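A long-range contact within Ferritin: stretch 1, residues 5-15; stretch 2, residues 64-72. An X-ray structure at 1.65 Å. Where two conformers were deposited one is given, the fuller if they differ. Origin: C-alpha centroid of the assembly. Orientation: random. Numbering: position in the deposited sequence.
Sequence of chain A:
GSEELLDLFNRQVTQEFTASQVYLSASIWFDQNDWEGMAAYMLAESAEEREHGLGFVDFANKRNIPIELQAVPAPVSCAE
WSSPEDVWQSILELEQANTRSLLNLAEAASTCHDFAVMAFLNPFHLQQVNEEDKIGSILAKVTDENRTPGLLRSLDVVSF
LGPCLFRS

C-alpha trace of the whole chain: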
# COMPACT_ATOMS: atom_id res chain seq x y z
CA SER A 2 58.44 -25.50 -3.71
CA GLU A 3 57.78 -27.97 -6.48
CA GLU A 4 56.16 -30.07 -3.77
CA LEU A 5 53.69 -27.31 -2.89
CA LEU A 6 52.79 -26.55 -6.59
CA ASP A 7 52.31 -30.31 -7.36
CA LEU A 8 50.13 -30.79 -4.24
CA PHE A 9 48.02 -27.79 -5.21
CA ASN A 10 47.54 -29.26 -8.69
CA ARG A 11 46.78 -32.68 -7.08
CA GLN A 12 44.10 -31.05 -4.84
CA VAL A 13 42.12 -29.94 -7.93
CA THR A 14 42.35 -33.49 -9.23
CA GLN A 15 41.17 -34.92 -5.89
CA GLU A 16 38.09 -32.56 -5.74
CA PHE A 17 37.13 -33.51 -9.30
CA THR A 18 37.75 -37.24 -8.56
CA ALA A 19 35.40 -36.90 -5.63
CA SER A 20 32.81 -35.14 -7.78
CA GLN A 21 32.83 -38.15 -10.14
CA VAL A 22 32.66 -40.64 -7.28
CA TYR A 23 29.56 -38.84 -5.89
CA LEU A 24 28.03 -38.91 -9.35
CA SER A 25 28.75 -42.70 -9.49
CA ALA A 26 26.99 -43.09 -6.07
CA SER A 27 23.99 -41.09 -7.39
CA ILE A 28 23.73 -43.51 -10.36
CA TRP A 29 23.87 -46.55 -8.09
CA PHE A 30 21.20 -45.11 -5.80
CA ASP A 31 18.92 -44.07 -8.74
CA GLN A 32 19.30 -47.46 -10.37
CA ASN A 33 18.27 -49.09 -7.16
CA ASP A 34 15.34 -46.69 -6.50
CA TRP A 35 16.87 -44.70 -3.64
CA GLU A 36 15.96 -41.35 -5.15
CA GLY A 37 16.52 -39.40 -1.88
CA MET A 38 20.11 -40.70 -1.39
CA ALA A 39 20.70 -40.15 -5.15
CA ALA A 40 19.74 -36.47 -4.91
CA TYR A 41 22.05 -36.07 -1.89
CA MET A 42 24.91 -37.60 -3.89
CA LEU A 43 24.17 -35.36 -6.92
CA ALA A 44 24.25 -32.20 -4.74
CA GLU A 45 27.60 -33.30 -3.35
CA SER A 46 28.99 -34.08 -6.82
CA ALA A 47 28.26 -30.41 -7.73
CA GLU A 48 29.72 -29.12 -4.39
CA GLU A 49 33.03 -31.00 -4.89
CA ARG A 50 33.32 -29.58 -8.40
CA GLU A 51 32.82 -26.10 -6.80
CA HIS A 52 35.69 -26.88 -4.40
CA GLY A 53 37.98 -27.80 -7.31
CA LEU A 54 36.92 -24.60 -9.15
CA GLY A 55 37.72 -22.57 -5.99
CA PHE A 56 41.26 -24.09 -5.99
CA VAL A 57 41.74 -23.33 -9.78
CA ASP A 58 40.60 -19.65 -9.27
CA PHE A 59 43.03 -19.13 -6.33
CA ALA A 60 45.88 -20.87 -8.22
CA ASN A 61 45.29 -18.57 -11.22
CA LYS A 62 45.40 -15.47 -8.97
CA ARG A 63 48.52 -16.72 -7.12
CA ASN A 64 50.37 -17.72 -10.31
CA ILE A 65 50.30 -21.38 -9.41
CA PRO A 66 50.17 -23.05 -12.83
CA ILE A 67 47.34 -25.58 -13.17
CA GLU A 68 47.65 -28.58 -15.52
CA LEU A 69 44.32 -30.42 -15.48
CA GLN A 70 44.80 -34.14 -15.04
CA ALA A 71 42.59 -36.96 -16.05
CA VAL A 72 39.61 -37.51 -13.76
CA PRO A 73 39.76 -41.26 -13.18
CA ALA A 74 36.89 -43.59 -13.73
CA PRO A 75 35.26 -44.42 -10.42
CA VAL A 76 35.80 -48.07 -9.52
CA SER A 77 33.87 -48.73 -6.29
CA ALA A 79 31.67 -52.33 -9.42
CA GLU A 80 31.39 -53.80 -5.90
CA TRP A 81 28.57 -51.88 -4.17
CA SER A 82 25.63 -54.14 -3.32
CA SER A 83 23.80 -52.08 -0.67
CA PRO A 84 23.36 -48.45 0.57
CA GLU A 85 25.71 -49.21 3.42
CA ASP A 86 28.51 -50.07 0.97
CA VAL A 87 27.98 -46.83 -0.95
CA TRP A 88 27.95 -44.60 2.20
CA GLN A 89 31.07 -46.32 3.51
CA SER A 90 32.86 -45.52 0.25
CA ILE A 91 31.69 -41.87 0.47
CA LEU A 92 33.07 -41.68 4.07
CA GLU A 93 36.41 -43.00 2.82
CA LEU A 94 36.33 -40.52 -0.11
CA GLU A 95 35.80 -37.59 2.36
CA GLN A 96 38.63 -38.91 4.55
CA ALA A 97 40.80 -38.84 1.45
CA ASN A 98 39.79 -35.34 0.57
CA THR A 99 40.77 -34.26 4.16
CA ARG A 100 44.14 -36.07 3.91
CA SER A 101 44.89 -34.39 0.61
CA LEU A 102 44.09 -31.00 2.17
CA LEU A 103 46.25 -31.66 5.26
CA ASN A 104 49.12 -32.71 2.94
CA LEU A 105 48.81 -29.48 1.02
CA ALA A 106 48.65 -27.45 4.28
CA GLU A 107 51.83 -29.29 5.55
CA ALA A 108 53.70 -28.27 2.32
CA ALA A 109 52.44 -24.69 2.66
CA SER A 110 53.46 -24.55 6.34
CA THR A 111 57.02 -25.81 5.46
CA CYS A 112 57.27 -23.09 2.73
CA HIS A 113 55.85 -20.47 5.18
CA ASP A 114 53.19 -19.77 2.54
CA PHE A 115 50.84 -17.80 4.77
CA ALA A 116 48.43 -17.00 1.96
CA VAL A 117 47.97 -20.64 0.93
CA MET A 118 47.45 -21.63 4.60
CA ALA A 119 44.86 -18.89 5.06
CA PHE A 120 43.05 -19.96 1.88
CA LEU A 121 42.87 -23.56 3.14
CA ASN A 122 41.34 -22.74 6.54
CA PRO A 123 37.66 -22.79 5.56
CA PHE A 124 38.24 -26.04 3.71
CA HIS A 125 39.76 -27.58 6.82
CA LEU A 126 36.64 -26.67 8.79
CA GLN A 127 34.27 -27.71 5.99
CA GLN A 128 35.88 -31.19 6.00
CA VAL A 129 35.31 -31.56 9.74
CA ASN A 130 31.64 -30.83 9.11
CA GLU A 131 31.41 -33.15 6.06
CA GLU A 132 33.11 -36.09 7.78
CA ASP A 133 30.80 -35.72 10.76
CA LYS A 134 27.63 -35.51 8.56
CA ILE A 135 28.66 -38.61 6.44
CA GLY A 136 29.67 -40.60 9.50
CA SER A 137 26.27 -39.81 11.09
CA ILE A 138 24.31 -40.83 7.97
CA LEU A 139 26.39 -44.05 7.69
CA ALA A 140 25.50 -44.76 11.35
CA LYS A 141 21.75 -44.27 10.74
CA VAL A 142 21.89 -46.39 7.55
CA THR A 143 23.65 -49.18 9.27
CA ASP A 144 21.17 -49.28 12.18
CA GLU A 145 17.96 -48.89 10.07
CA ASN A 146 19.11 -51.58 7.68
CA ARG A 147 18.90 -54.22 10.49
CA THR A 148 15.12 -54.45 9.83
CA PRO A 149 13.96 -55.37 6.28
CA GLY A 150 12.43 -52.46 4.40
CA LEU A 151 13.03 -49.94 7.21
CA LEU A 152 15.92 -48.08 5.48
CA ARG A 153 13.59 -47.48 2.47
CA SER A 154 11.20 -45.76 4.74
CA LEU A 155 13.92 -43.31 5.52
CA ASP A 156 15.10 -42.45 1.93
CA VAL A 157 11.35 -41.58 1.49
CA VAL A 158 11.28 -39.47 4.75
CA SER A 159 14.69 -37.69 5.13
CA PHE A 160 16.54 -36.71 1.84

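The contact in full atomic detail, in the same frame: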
# COMPACT_ATOMS: atom_id res chain seq x y z
N LEU A 5 54.90 -28.04 -3.22
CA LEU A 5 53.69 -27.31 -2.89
C LEU A 5 52.86 -27.11 -4.19
O LEU A 5 51.63 -27.38 -4.15
CB LEU A 5 54.01 -25.98 -2.15
CG LEU A 5 52.86 -24.98 -1.95
CD1 LEU A 5 51.85 -25.59 -1.04
CD2 LEU A 5 53.34 -23.63 -1.41
N LEU A 6 53.49 -26.70 -5.32
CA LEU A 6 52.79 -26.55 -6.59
C LEU A 6 52.17 -27.91 -7.08
O LEU A 6 51.04 -27.93 -7.58
CB LEU A 6 53.71 -25.98 -7.66
CG LEU A 6 54.45 -24.68 -7.31
CD1 LEU A 6 55.53 -24.42 -8.35
CD2 LEU A 6 53.58 -23.45 -7.09
N ASP A 7 52.89 -29.01 -6.95
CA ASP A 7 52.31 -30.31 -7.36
C ASP A 7 51.11 -30.66 -6.51
O ASP A 7 50.07 -31.15 -7.03
CB ASP A 7 53.39 -31.41 -7.22
CG ASP A 7 54.47 -31.30 -8.33
OD1 ASP A 7 54.24 -30.48 -9.27
OD2 ASP A 7 55.57 -31.98 -8.39
N LEU A 8 51.24 -30.41 -5.17
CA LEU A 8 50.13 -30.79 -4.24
C LEU A 8 48.93 -29.89 -4.48
O LEU A 8 47.78 -30.34 -4.33
CB LEU A 8 50.54 -30.75 -2.77
CG LEU A 8 51.54 -31.88 -2.36
CD1 LEU A 8 52.09 -31.53 -0.96
CD2 LEU A 8 50.89 -33.24 -2.34
N PHE A 9 49.16 -28.66 -4.87
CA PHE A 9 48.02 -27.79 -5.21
C PHE A 9 47.31 -28.31 -6.44
O PHE A 9 46.09 -28.50 -6.45
CB PHE A 9 48.50 -26.33 -5.34
CG PHE A 9 47.40 -25.33 -5.06
CD1 PHE A 9 47.39 -24.62 -3.83
CD2 PHE A 9 46.40 -25.14 -6.00
CE1 PHE A 9 46.34 -23.71 -3.58
CE2 PHE A 9 45.37 -24.22 -5.76
CZ PHE A 9 45.37 -23.54 -4.53
N ASN A 10 48.06 -28.62 -7.49
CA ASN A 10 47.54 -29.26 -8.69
C ASN A 10 46.80 -30.58 -8.31
O ASN A 10 45.65 -30.84 -8.79
CB ASN A 10 48.71 -29.46 -9.67
CG ASN A 10 48.27 -29.56 -11.11
OD1 ASN A 10 48.50 -30.58 -11.79
ND2 ASN A 10 47.56 -28.53 -11.58
N ARG A 11 47.42 -31.43 -7.49
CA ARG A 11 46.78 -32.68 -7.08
C ARG A 11 45.40 -32.42 -6.36
O ARG A 11 44.52 -33.26 -6.34
CB ARG A 11 47.67 -33.56 -6.21
CG ARG A 11 48.74 -34.35 -6.96
CD ARG A 11 49.97 -34.48 -6.07
NE ARG A 11 50.64 -35.76 -6.15
CZ ARG A 11 50.77 -36.60 -5.13
NH1 ARG A 11 50.30 -36.29 -3.92
NH2 ARG A 11 51.39 -37.77 -5.31
N GLN A 12 45.31 -31.30 -5.65
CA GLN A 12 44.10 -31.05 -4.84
C GLN A 12 42.93 -30.85 -5.84
O GLN A 12 41.78 -31.32 -5.57
CB GLN A 12 44.19 -29.81 -3.91
CG GLN A 12 42.99 -29.72 -2.97
CD GLN A 12 42.92 -30.93 -2.02
OE1 GLN A 12 43.97 -31.47 -1.66
NE2 GLN A 12 41.74 -31.36 -1.65
N VAL A 13 43.18 -30.14 -6.93
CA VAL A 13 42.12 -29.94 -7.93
C VAL A 13 41.71 -31.30 -8.45
O VAL A 13 40.51 -31.60 -8.55
CB VAL A 13 42.60 -29.09 -9.14
CG1 VAL A 13 41.54 -29.06 -10.24
CG2 VAL A 13 42.95 -27.66 -8.68
N THR A 14 42.70 -32.13 -8.80
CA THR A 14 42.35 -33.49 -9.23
C THR A 14 41.52 -34.28 -8.20
O THR A 14 40.54 -34.94 -8.57
CB THR A 14 43.61 -34.30 -9.54
OG1 THR A 14 44.36 -33.54 -10.46
CG2 THR A 14 43.23 -35.69 -10.20
N GLN A 15 41.86 -34.14 -6.90
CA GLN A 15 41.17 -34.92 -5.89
C GLN A 15 39.69 -34.41 -5.78
O GLN A 15 38.76 -35.25 -5.58
CB GLN A 15 41.92 -34.73 -4.57
CG GLN A 15 41.21 -35.44 -3.37
CD GLN A 15 41.08 -36.96 -3.57
OE1 GLN A 15 41.92 -37.58 -4.25
NE2 GLN A 15 39.99 -37.56 -3.07
N ASN A 64 49.36 -17.23 -9.36
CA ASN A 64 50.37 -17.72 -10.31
C ASN A 64 50.88 -19.09 -10.01
O ASN A 64 52.04 -19.43 -10.25
CB ASN A 64 51.50 -16.65 -10.57
CG ASN A 64 50.92 -15.30 -10.84
OD1 ASN A 64 51.10 -14.38 -9.98
ND2 ASN A 64 50.09 -15.16 -11.85
N ILE A 65 49.98 -19.98 -9.60
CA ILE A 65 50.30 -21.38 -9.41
C ILE A 65 49.80 -22.05 -10.73
O ILE A 65 48.62 -22.10 -10.97
CB ILE A 65 49.59 -21.95 -8.17
CG1 ILE A 65 50.17 -21.29 -6.88
CG2 ILE A 65 49.75 -23.49 -8.10
CD1 ILE A 65 49.39 -21.63 -5.59
N PRO A 66 50.68 -22.63 -11.51
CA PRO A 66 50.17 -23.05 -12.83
C PRO A 66 49.34 -24.34 -12.65
O PRO A 66 49.71 -25.24 -11.90
CB PRO A 66 51.47 -23.33 -13.62
CG PRO A 66 52.55 -22.59 -12.90
CD PRO A 66 52.17 -22.63 -11.43
N ILE A 67 48.20 -24.43 -13.30
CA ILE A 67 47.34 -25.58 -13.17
C ILE A 67 47.47 -26.37 -14.49
O ILE A 67 47.30 -25.73 -15.51
CB ILE A 67 45.84 -25.15 -12.98
CG1 ILE A 67 45.64 -24.51 -11.59
CG2 ILE A 67 44.91 -26.34 -13.09
CD1 ILE A 67 45.91 -25.47 -10.40
N GLU A 68 47.77 -27.64 -14.39
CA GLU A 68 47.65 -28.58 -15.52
C GLU A 68 46.58 -29.59 -15.08
O GLU A 68 46.79 -30.36 -14.14
CB GLU A 68 49.00 -29.28 -15.71
CG GLU A 68 49.43 -29.20 -17.15
CD GLU A 68 50.17 -27.90 -17.44
OE1 GLU A 68 51.28 -27.68 -16.88
OE2 GLU A 68 49.66 -27.10 -18.22
N LEU A 69 45.43 -29.53 -15.79
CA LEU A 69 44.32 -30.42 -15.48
C LEU A 69 44.65 -31.85 -15.82
O LEU A 69 45.15 -32.10 -16.92
CB LEU A 69 43.03 -29.97 -16.25
CG LEU A 69 42.39 -28.60 -15.90
CD1 LEU A 69 41.13 -28.37 -16.75
CD2 LEU A 69 42.02 -28.65 -14.40
N GLN A 70 44.52 -32.71 -14.86
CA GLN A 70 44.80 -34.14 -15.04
C GLN A 70 43.52 -34.88 -15.41
O GLN A 70 42.35 -34.36 -15.31
CB GLN A 70 45.40 -34.82 -13.80
CG GLN A 70 46.58 -33.99 -13.20
CD GLN A 70 47.16 -34.65 -11.92
OE1 GLN A 70 46.68 -34.52 -10.73
NE2 GLN A 70 48.26 -35.40 -12.15
N ALA A 71 43.74 -36.09 -15.88
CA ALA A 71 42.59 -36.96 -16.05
C ALA A 71 41.79 -37.07 -14.77
O ALA A 71 42.38 -37.18 -13.67
CB ALA A 71 43.03 -38.37 -16.53
N VAL A 72 40.44 -37.15 -14.91
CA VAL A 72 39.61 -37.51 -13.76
C VAL A 72 39.28 -38.98 -13.84
O VAL A 72 38.59 -39.45 -14.78
CB VAL A 72 38.30 -36.67 -13.68
CG1 VAL A 72 37.66 -36.86 -12.31
CG2 VAL A 72 38.59 -35.15 -13.84
O HOH W 1 45.12 -29.70 -11.50
O HOH W 2 43.52 -31.68 -12.37

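Residues 5-15 lie within a longer helix, and residues 64-72 run alongside it as an extended segment with no regular secondary structure. The helix pairs its backbone N-H and C=O groups internally, and meets the segment mainly through side chains; the two bury about 600 Å².

Leu6 opens the contact. Its CA-to-CB bond points sideways, but the m, t rotamer brings its end nearer, placing CD2 4.0 Å from CG2 of Ile65; its apolar branched end can cover Ile65 although Leu6 itself stays partly exposed. Three residues on, Phe9 points toward the segment and is buried. CD1 of Ile65 sits over one face of its ring, 4.2 Å from the centroid and 17° off the normal, a CH-pi contact, while CD1 of Ile67 lies at the ring edge, 4.4 Å from Phe9 CD2. A flat aromatic ring can thus pack against two isoleucines at once.

Asn10 reaches the backbone of the segment, where a short polar amide suits a place beside the backbone N and O of Glu68. The orientation of its amide is uncertain, but water 1 donates hydrogen bonds to Asn10 O (3.0 Å) and Glu68 O (3.2 Å), bridging the two backbones. Arg11 points away and only brushes Gln70.

Val13 CG2 lies 4.1 Å from Ile67 CD1, and its CG1 4.2 Å from Leu69 CD2. Its two methyls each meet one of these longer side chains.

Thr14, pointing toward the segment in rotamer m, closes the contact. Its OG1 donates a short hydrogen bond of 2.5 Å to Gln70 OE1 and accepts another from water 2 at 2.8 Å; that water in turn accepts from Gln70 N at 2.9 Å. The hydroxyl therefore serves as donor and acceptor, tying both the side chain and the backbone of Gln70 to the helix.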